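Local coordinates for resiniferatoxin-binding, phosphotriesterase-related protein (Rhodobacter sphaeroides 2.4.1, PDB 3K2G) that binds two zinc ions in a TIM barrel and probably hydrolyses phosphoric ester bonds, at residues M17-P22 with K117-S122; S26-T31 with G100-D105; V129-G134 with T168-G173. One frame throughout, in Å; residues are numbered along the deposited sequence.

Contact 1 of 3, residues M17-P22 with K117-S122; sequences MTVDGP and KLRRIS
Arg119 holds its CG anti to its own carbonyl carbon (chi1 -80°) and runs extended from CG to NE, sliding past the Val19 side chain in the opposite direction to bring its guanidinium to the Val19 carbonyl. The grip is side-on: Arg119 NE donates to Val19 O at 2.7 Å with an N-H...O angle of 162°, and Arg119 NH2 reaches the same Val19 O at 3.1 Å by a more bent bond. That oxygen lies at the edge of the guanidinium, practically in its plane, and the paired donation restrains the group's rotation. Ser122 turns OG between its backbone N and carbonyl carbon (chi1 67°), which sets it 2.9 Å from Asp20 OD2 and equally 2.9 Å from Arg119 O, so its one proton can serve only one of them at a time. A water joins the two segments as well, donating to Asp20 OD1 at 2.6 Å and to Arg119 O at 2.7 Å. Asp20 OD1 is 4.3 Å from Arg119 NE but well out of the guanidinium plane, so attraction there would be of charge alone. Beside these polar bonds, Val19 CG1 meets Leu118 CD1 at 4.0 Å, the two side chains crossing at about a right angle. Thr18 to Gly21 form a type I turn, with an ST turn from Asp20 N to Thr18 OG1, linking antiparallel strands 15-18 and 21-24. The tip of this hairpin thus packs on helix 115-125, while Val19 and Leu118 both rest on Val129 and Met131 of strand 128-131, and Arg120 and Ile121 carry the helix onto helix 85-97.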
loop_
_atom_site.group_PDB
_atom_site.type_symbol
_atom_site.label_atom_id
_atom_site.label_comp_id
_atom_site.label_asym_id
_atom_site.label_seq_id
_atom_site.Cartn_x
_atom_site.Cartn_y
_atom_site.Cartn_z
HETATM N N MSE B 17 -40.988 -2.296 -15.129
HETATM C CA MSE B 17 -42.226 -2.329 -14.366
HETATM C C MSE B 17 -42.213 -1.492 -13.093
HETATM O O MSE B 17 -41.525 -1.831 -12.137
HETATM C CB MSE B 17 -42.569 -3.768 -13.992
HETATM C CG MSE B 17 -43.908 -3.911 -13.267
HETATM SE SE MSE B 17 -45.469 -3.439 -14.343
HETATM C CE MSE B 17 -45.584 -5.114 -15.361
ATOM N N THR B 18 -42.980 -0.407 -13.085
ATOM C CA THR B 18 -43.078 0.445 -11.902
ATOM C C THR B 18 -44.419 0.135 -11.238
ATOM O O THR B 18 -45.252 -0.572 -11.814
ATOM C CB THR B 18 -43.060 1.944 -12.254
ATOM O OG1 THR B 18 -44.292 2.305 -12.884
ATOM C CG2 THR B 18 -41.912 2.261 -13.184
ATOM N N VAL B 19 -44.630 0.663 -10.037
ATOM C CA VAL B 19 -45.876 0.432 -9.310
ATOM C C VAL B 19 -47.086 0.975 -10.059
ATOM O O VAL B 19 -48.225 0.636 -9.741
ATOM C CB VAL B 19 -45.844 1.088 -7.922
ATOM C CG1 VAL B 19 -44.773 0.433 -7.068
ATOM C CG2 VAL B 19 -45.594 2.582 -8.067
ATOM N N ASP B 20 -46.840 1.835 -11.040
ATOM C CA ASP B 20 -47.923 2.405 -11.825
ATOM C C ASP B 20 -47.948 1.808 -13.227
ATOM O O ASP B 20 -48.592 2.346 -14.124
ATOM C CB ASP B 20 -47.784 3.924 -11.917
ATOM C CG ASP B 20 -47.799 4.594 -10.554
ATOM O OD1 ASP B 20 -48.712 4.297 -9.746
ATOM O OD2 ASP B 20 -46.897 5.417 -10.297
ATOM N N GLY B 21 -47.241 0.701 -13.413
ATOM C CA GLY B 21 -47.230 0.067 -14.716
ATOM C C GLY B 21 -45.908 0.175 -15.453
ATOM O O GLY B 21 -44.940 0.729 -14.934
ATOM N N PRO B 22 -45.846 -0.355 -16.684
ATOM C CA PRO B 22 -44.643 -0.333 -17.513
ATOM C C PRO B 22 -44.284 1.035 -18.064
ATOM O O PRO B 22 -45.151 1.859 -18.348
ATOM C CB PRO B 22 -44.982 -1.305 -18.643
ATOM C CG PRO B 22 -46.019 -2.195 -18.044
ATOM C CD PRO B 22 -46.868 -1.215 -17.300
ATOM N N LYS B 117 -48.785 2.356 -0.371
ATOM C CA LYS B 117 -48.018 3.524 0.041
ATOM C C LYS B 117 -47.133 4.023 -1.096
ATOM O O LYS B 117 -47.099 5.219 -1.387
ATOM C CB LYS B 117 -47.145 3.186 1.251
ATOM C CG LYS B 117 -47.902 2.754 2.504
ATOM C CD LYS B 117 -46.921 2.597 3.668
ATOM C CE LYS B 117 -47.563 2.017 4.920
ATOM N NZ LYS B 117 -48.562 2.935 5.534
ATOM N N LEU B 118 -46.417 3.100 -1.736
ATOM C CA LEU B 118 -45.539 3.452 -2.846
ATOM C C LEU B 118 -46.286 4.225 -3.932
ATOM O O LEU B 118 -45.778 5.211 -4.463
ATOM C CB LEU B 118 -44.904 2.191 -3.454
ATOM C CG LEU B 118 -43.926 1.395 -2.584
ATOM C CD1 LEU B 118 -43.233 0.337 -3.429
ATOM C CD2 LEU B 118 -42.893 2.339 -1.973
ATOM N N ARG B 119 -47.496 3.779 -4.260
ATOM C CA ARG B 119 -48.288 4.452 -5.283
ATOM C C ARG B 119 -48.670 5.872 -4.870
ATOM O O ARG B 119 -48.681 6.789 -5.696
ATOM C CB ARG B 119 -49.538 3.627 -5.606
ATOM C CG ARG B 119 -49.257 2.470 -6.560
ATOM C CD ARG B 119 -50.468 1.577 -6.771
ATOM N NE ARG B 119 -50.284 0.700 -7.928
ATOM C CZ ARG B 119 -51.156 -0.224 -8.324
ATOM N NH1 ARG B 119 -52.285 -0.409 -7.653
ATOM N NH2 ARG B 119 -50.902 -0.955 -9.403
ATOM N N ARG B 120 -48.977 6.064 -3.594
ATOM C CA ARG B 120 -49.331 7.398 -3.132
ATOM C C ARG B 120 -48.091 8.280 -3.240
ATOM O O ARG B 120 -48.174 9.444 -3.635
ATOM C CB ARG B 120 -49.826 7.362 -1.683
ATOM C CG ARG B 120 -50.097 8.743 -1.108
ATOM C CD ARG B 120 -50.526 8.683 0.346
ATOM N NE ARG B 120 -50.381 9.989 0.986
ATOM C CZ ARG B 120 -50.519 10.209 2.291
ATOM N NH1 ARG B 120 -50.813 9.209 3.113
ATOM N NH2 ARG B 120 -50.346 11.430 2.775
ATOM N N ILE B 121 -46.935 7.716 -2.905
ATOM C CA ILE B 121 -45.690 8.468 -2.978
ATOM C C ILE B 121 -45.370 8.849 -4.422
ATOM O O ILE B 121 -45.041 10.000 -4.709
ATOM C CB ILE B 121 -44.517 7.660 -2.384
ATOM C CG1 ILE B 121 -44.793 7.376 -0.904
ATOM C CG2 ILE B 121 -43.217 8.427 -2.557
ATOM C CD1 ILE B 121 -43.750 6.520 -0.229
ATOM N N SER B 122 -45.477 7.886 -5.333
ATOM C CA SER B 122 -45.199 8.160 -6.737
ATOM C C SER B 122 -46.214 9.162 -7.276
ATOM O O SER B 122 -45.869 10.054 -8.049
ATOM C CB SER B 122 -45.258 6.872 -7.565
ATOM O OG SER B 122 -46.575 6.356 -7.621
HETATM O O HOH W 1 -49.624 6.206 -8.152
#

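Contact 2 of 3, residues S26-T31 with G100-D105; sequences SALGHT and GRSIVD
His30 O receives two successive backbone N-H groups, from Arg101 N at 2.9 Å and from Ser102 N at 3.2 Å, with N-H...O angles of 166° and 165°. The Arg101 donor lies in the carbonyl plane, whereas that of Ser102 is tilted from it. Ser102 OG, the donor, lies only 2.5 Å from Leu28 O, short for a hydrogen bond; Gln128 OE1 is also within reach of its proton. Leu28 CD1 covers the same hydroxyl at 3.5 Å. Arg101, extended from CG to NE, presents one guanidinium face to the Gly29-His30 peptide, whose plane stands nearly perpendicular to it; His30 N and Gly29 C lie above that face, toward its rim. His30 N and Arg101 NE are 3.0 Å apart, but both are donors, so this is packing and not a bond. Thr31 and Ser102 form a parallel beta bridge, their CA atoms 4.7 Å apart and their side chains on one face of the sheet. This pairs strand 31-32 with strand 102-105 in the TIM barrel, at the ends where these strands begin; strand 31-32 runs on towards the zinc ligands His34 and His36. On that face Thr31 CG2 touches Val104 CG2 at 4.2 Å. Behind the first shell, Thr31 OG1 donates to Gly29 O at 2.7 Å from well above the carbonyl plane, tying down the loop just before the strand, where Gly29 adopts positive phi. Farther out, Leu28 packs on Pro348 and Phe352 of helix 337-352, and the His30 side chain touches Phe95 of helix 85-97, Leu327 of helix 321-332 and Met344.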
loop_
_atom_site.group_PDB
_atom_site.type_symbol
_atom_site.label_atom_id
_atom_site.label_comp_id
_atom_site.label_asym_id
_atom_site.label_seq_id
_atom_site.Cartn_x
_atom_site.Cartn_y
_atom_site.Cartn_z
ATOM N N SER B 26 -35.907 3.930 -21.276
ATOM C CA SER B 26 -35.330 5.240 -21.549
ATOM C C SER B 26 -35.948 6.314 -20.658
ATOM O O SER B 26 -35.391 7.405 -20.518
ATOM C CB SER B 26 -35.557 5.616 -23.018
ATOM O OG SER B 26 -36.942 5.656 -23.323
ATOM N N ALA B 27 -37.097 6.003 -20.065
ATOM C CA ALA B 27 -37.789 6.952 -19.199
ATOM C C ALA B 27 -37.364 6.855 -17.730
ATOM O O ALA B 27 -37.798 7.656 -16.900
ATOM C CB ALA B 27 -39.293 6.756 -19.311
ATOM N N LEU B 28 -36.521 5.879 -17.412
ATOM C CA LEU B 28 -36.065 5.708 -16.034
ATOM C C LEU B 28 -35.313 6.957 -15.581
ATOM O O LEU B 28 -35.601 7.509 -14.528
ATOM C CB LEU B 28 -35.161 4.477 -15.916
ATOM C CG LEU B 28 -34.857 4.034 -14.482
ATOM C CD1 LEU B 28 -36.147 3.575 -13.799
ATOM C CD2 LEU B 28 -33.838 2.902 -14.502
ATOM N N GLY B 29 -34.346 7.390 -16.386
ATOM C CA GLY B 29 -33.580 8.585 -16.072
ATOM C C GLY B 29 -32.714 8.545 -14.825
ATOM O O GLY B 29 -32.271 7.480 -14.392
ATOM N N HIS B 30 -32.477 9.728 -14.257
ATOM C CA HIS B 30 -31.666 9.899 -13.051
ATOM C C HIS B 30 -32.332 9.069 -11.960
ATOM O O HIS B 30 -33.431 9.394 -11.506
ATOM C CB HIS B 30 -31.636 11.379 -12.676
ATOM C CG HIS B 30 -30.433 11.780 -11.883
ATOM N ND1 HIS B 30 -30.341 11.592 -10.521
ATOM C CD2 HIS B 30 -29.266 12.348 -12.267
ATOM C CE1 HIS B 30 -29.167 12.028 -10.099
ATOM N NE2 HIS B 30 -28.496 12.491 -11.138
ATOM N N THR B 31 -31.645 8.015 -11.526
ATOM C CA THR B 31 -32.218 7.081 -10.566
ATOM C C THR B 31 -31.402 6.682 -9.340
ATOM O O THR B 31 -30.176 6.628 -9.381
ATOM C CB THR B 31 -32.586 5.769 -11.311
ATOM O OG1 THR B 31 -33.480 6.067 -12.391
ATOM C CG2 THR B 31 -33.222 4.754 -10.370
ATOM N N GLY B 100 -34.103 14.173 -9.946
ATOM C CA GLY B 100 -34.425 12.769 -9.762
ATOM C C GLY B 100 -35.697 12.387 -10.497
ATOM O O GLY B 100 -36.675 13.131 -10.479
ATOM N N ARG B 101 -35.697 11.228 -11.141
ATOM C CA ARG B 101 -36.871 10.786 -11.882
ATOM C C ARG B 101 -37.409 9.470 -11.346
ATOM O O ARG B 101 -38.618 9.260 -11.305
ATOM C CB ARG B 101 -36.515 10.624 -13.360
ATOM C CG ARG B 101 -35.670 11.770 -13.888
ATOM C CD ARG B 101 -35.057 11.466 -15.249
ATOM N NE ARG B 101 -33.777 12.151 -15.427
ATOM C CZ ARG B 101 -33.024 12.066 -16.520
ATOM N NH1 ARG B 101 -33.419 11.323 -17.547
ATOM N NH2 ARG B 101 -31.867 12.713 -16.583
ATOM N N SER B 102 -36.514 8.590 -10.914
ATOM C CA SER B 102 -36.937 7.284 -10.430
ATOM C C SER B 102 -36.239 6.781 -9.168
ATOM O O SER B 102 -35.080 7.098 -8.913
ATOM C CB SER B 102 -36.728 6.243 -11.540
ATOM O OG SER B 102 -37.259 6.691 -12.779
ATOM N N ILE B 103 -36.961 5.975 -8.398
ATOM C CA ILE B 103 -36.411 5.357 -7.196
ATOM C C ILE B 103 -36.768 3.872 -7.154
ATOM O O ILE B 103 -37.907 3.488 -7.428
ATOM C CB ILE B 103 -36.937 6.008 -5.904
ATOM C CG1 ILE B 103 -36.446 7.454 -5.807
ATOM C CG2 ILE B 103 -36.440 5.211 -4.692
ATOM C CD1 ILE B 103 -36.945 8.190 -4.580
ATOM N N VAL B 104 -35.785 3.040 -6.828
ATOM C CA VAL B 104 -35.995 1.604 -6.716
ATOM C C VAL B 104 -36.063 1.278 -5.226
ATOM O O VAL B 104 -35.094 1.481 -4.490
ATOM C CB VAL B 104 -34.837 0.794 -7.360
ATOM C CG1 VAL B 104 -35.100 -0.705 -7.211
ATOM C CG2 VAL B 104 -34.701 1.158 -8.840
ATOM N N ASP B 105 -37.217 0.791 -4.782
ATOM C CA ASP B 105 -37.402 0.449 -3.381
ATOM C C ASP B 105 -37.390 -1.067 -3.225
ATOM O O ASP B 105 -38.358 -1.749 -3.569
ATOM C CB ASP B 105 -38.725 1.010 -2.864
ATOM C CG ASP B 105 -38.871 0.847 -1.362
ATOM O OD1 ASP B 105 -38.466 -0.212 -0.841
ATOM O OD2 ASP B 105 -39.392 1.775 -0.713
#

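Contact 3 of 3, residues V129-G134 with T168-G173; sequences VVMGAG and TDARIG
Met131, a selenomethionine, reaches over the loop at residues 170-172 with its terminal methyl. Its chain bends at chi3 (70°), putting CE 3.9 Å from Ile172 CG2 and 4.1 Å from Ala170 CB. Ile172 packs against the residues that follow Met131: its CG2 lies 3.4 Å from Gly132 O, and its CD1 is 3.7 Å from Ala133 CB. Backbone polarity is met directly on one side of Met131 and through water on the other. Gly173 N donates to Met131 O at 3.0 Å, in the carbonyl plane and nearly straight (163°). A water accepts from Met131 N at 2.9 Å and donates to Arg171 O, bridging the two backbones where no direct bond joins them. Close by, Val130 CG1 rests on Gly173 CA at 3.8 Å. The touching parts run 91° apart, so the loop crosses the strand end instead of pairing along it. Ile172 also packs on Ile157 and Ala161 of helix 150-162. Strand 128-131, that helix and strand 175-178 form a beta-alpha-beta unit of the TIM barrel, and the crossing lies where the chain returns from the helix towards the strand bearing the zinc ligand Glu177.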
loop_
_atom_site.group_PDB
_atom_site.type_symbol
_atom_site.label_atom_id
_atom_site.label_comp_id
_atom_site.label_asym_id
_atom_site.label_seq_id
_atom_site.Cartn_x
_atom_site.Cartn_y
_atom_site.Cartn_z
ATOM N N VAL B 129 -41.571 4.869 -9.144
ATOM C CA VAL B 129 -41.116 3.903 -8.152
ATOM C C VAL B 129 -41.193 2.449 -8.609
ATOM O O VAL B 129 -42.243 1.980 -9.067
ATOM C CB VAL B 129 -41.928 4.043 -6.840
ATOM C CG1 VAL B 129 -41.531 2.960 -5.848
ATOM C CG2 VAL B 129 -41.695 5.419 -6.238
ATOM N N VAL B 130 -40.073 1.741 -8.474
ATOM C CA VAL B 130 -39.987 0.328 -8.830
ATOM C C VAL B 130 -40.005 -0.478 -7.532
ATOM O O VAL B 130 -39.273 -0.153 -6.594
ATOM C CB VAL B 130 -38.681 0.010 -9.591
ATOM C CG1 VAL B 130 -38.591 -1.481 -9.847
ATOM C CG2 VAL B 130 -38.643 0.778 -10.908
HETATM N N MSE B 131 -40.829 -1.526 -7.488
HETATM C CA MSE B 131 -40.977 -2.360 -6.290
HETATM C C MSE B 131 -40.273 -3.715 -6.340
HETATM O O MSE B 131 -40.310 -4.420 -7.356
HETATM C CB MSE B 131 -42.467 -2.565 -6.010
HETATM C CG MSE B 131 -42.809 -3.491 -4.842
HETATM SE SE MSE B 131 -44.733 -3.416 -4.464
HETATM C CE MSE B 131 -45.323 -4.352 -6.080
ATOM N N GLY B 132 -39.635 -4.066 -5.224
ATOM C CA GLY B 132 -38.924 -5.325 -5.117
ATOM C C GLY B 132 -39.771 -6.453 -4.564
ATOM O O GLY B 132 -40.985 -6.319 -4.409
ATOM N N ALA B 133 -39.125 -7.575 -4.264
ATOM C CA ALA B 133 -39.825 -8.744 -3.752
ATOM C C ALA B 133 -38.876 -9.780 -3.156
ATOM O O ALA B 133 -37.656 -9.622 -3.200
ATOM C CB ALA B 133 -40.643 -9.375 -4.868
ATOM N N GLY B 134 -39.449 -10.847 -2.610
ATOM C CA GLY B 134 -38.646 -11.897 -2.008
ATOM C C GLY B 134 -38.535 -11.761 -0.501
ATOM O O GLY B 134 -39.204 -10.925 0.111
ATOM N N THR B 168 -53.068 -6.276 -4.456
ATOM C CA THR B 168 -53.231 -5.234 -5.466
ATOM C C THR B 168 -52.799 -5.755 -6.836
ATOM O O THR B 168 -52.328 -6.890 -6.952
ATOM C CB THR B 168 -52.375 -3.993 -5.139
ATOM O OG1 THR B 168 -52.770 -2.905 -5.985
ATOM C CG2 THR B 168 -50.904 -4.281 -5.388
ATOM N N ASP B 169 -52.956 -4.927 -7.867
ATOM C CA ASP B 169 -52.558 -5.320 -9.217
ATOM C C ASP B 169 -51.204 -4.707 -9.562
ATOM O O ASP B 169 -50.775 -4.713 -10.718
ATOM C CB ASP B 169 -53.616 -4.898 -10.246
ATOM C CG ASP B 169 -53.783 -3.395 -10.339
ATOM O OD1 ASP B 169 -53.452 -2.692 -9.365
ATOM O OD2 ASP B 169 -54.265 -2.919 -11.389
ATOM N N ALA B 170 -50.536 -4.170 -8.547
ATOM C CA ALA B 170 -49.219 -3.586 -8.745
ATOM C C ALA B 170 -48.261 -4.761 -8.898
ATOM O O ALA B 170 -48.301 -5.707 -8.113
ATOM C CB ALA B 170 -48.831 -2.734 -7.545
ATOM N N ARG B 171 -47.412 -4.706 -9.915
ATOM C CA ARG B 171 -46.462 -5.781 -10.151
ATOM C C ARG B 171 -45.032 -5.339 -9.848
ATOM O O ARG B 171 -44.715 -4.149 -9.905
ATOM C CB ARG B 171 -46.604 -6.281 -11.590
ATOM C CG ARG B 171 -47.941 -6.974 -11.822
ATOM C CD ARG B 171 -48.131 -7.411 -13.254
ATOM N NE ARG B 171 -48.406 -6.286 -14.137
ATOM C CZ ARG B 171 -48.637 -6.404 -15.440
ATOM N NH1 ARG B 171 -48.622 -7.604 -16.008
ATOM N NH2 ARG B 171 -48.886 -5.329 -16.174
ATOM N N ILE B 172 -44.178 -6.299 -9.501
ATOM C CA ILE B 172 -42.792 -5.989 -9.170
ATOM C C ILE B 172 -41.962 -5.751 -10.419
ATOM O O ILE B 172 -42.286 -6.250 -11.495
ATOM C CB ILE B 172 -42.145 -7.114 -8.339
ATOM C CG1 ILE B 172 -42.162 -8.429 -9.126
ATOM C CG2 ILE B 172 -42.883 -7.267 -7.013
ATOM C CD1 ILE B 172 -41.435 -9.567 -8.430
ATOM N N GLY B 173 -40.890 -4.980 -10.268
ATOM C CA GLY B 173 -40.033 -4.670 -11.400
ATOM C C GLY B 173 -38.616 -5.132 -11.155
ATOM O O GLY B 173 -37.745 -5.034 -12.014
HETATM O O HOH W 2 -42.713 -2.184 -9.620
#

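How the contacts relate
From the N terminus, the 17-22 hairpin turn is met by 117-122 of helix 115-125, closing contact 1 over 94 intervening residues. Within that span lies contact 2, where 26-31 meets 100-105 and aligns the first strands of the barrel. Contact 3 follows in series, joining strand 128-131 to the 168-173 loop. None of the loops cross. Arg119 NH1 forms a salt bridge with Asp169 OD1 (3.1 Å), and Val19 N probably bonds to Val129 O, coupling contacts 1 and 3. Strands 102-105 and 128-131 are neighbours, joining contacts 2 and 3 through a probable hydrogen bond from Asp105 N to Val130 O (2.9 Å). Leu118 packs against Asp105, linking contacts 1 and 2.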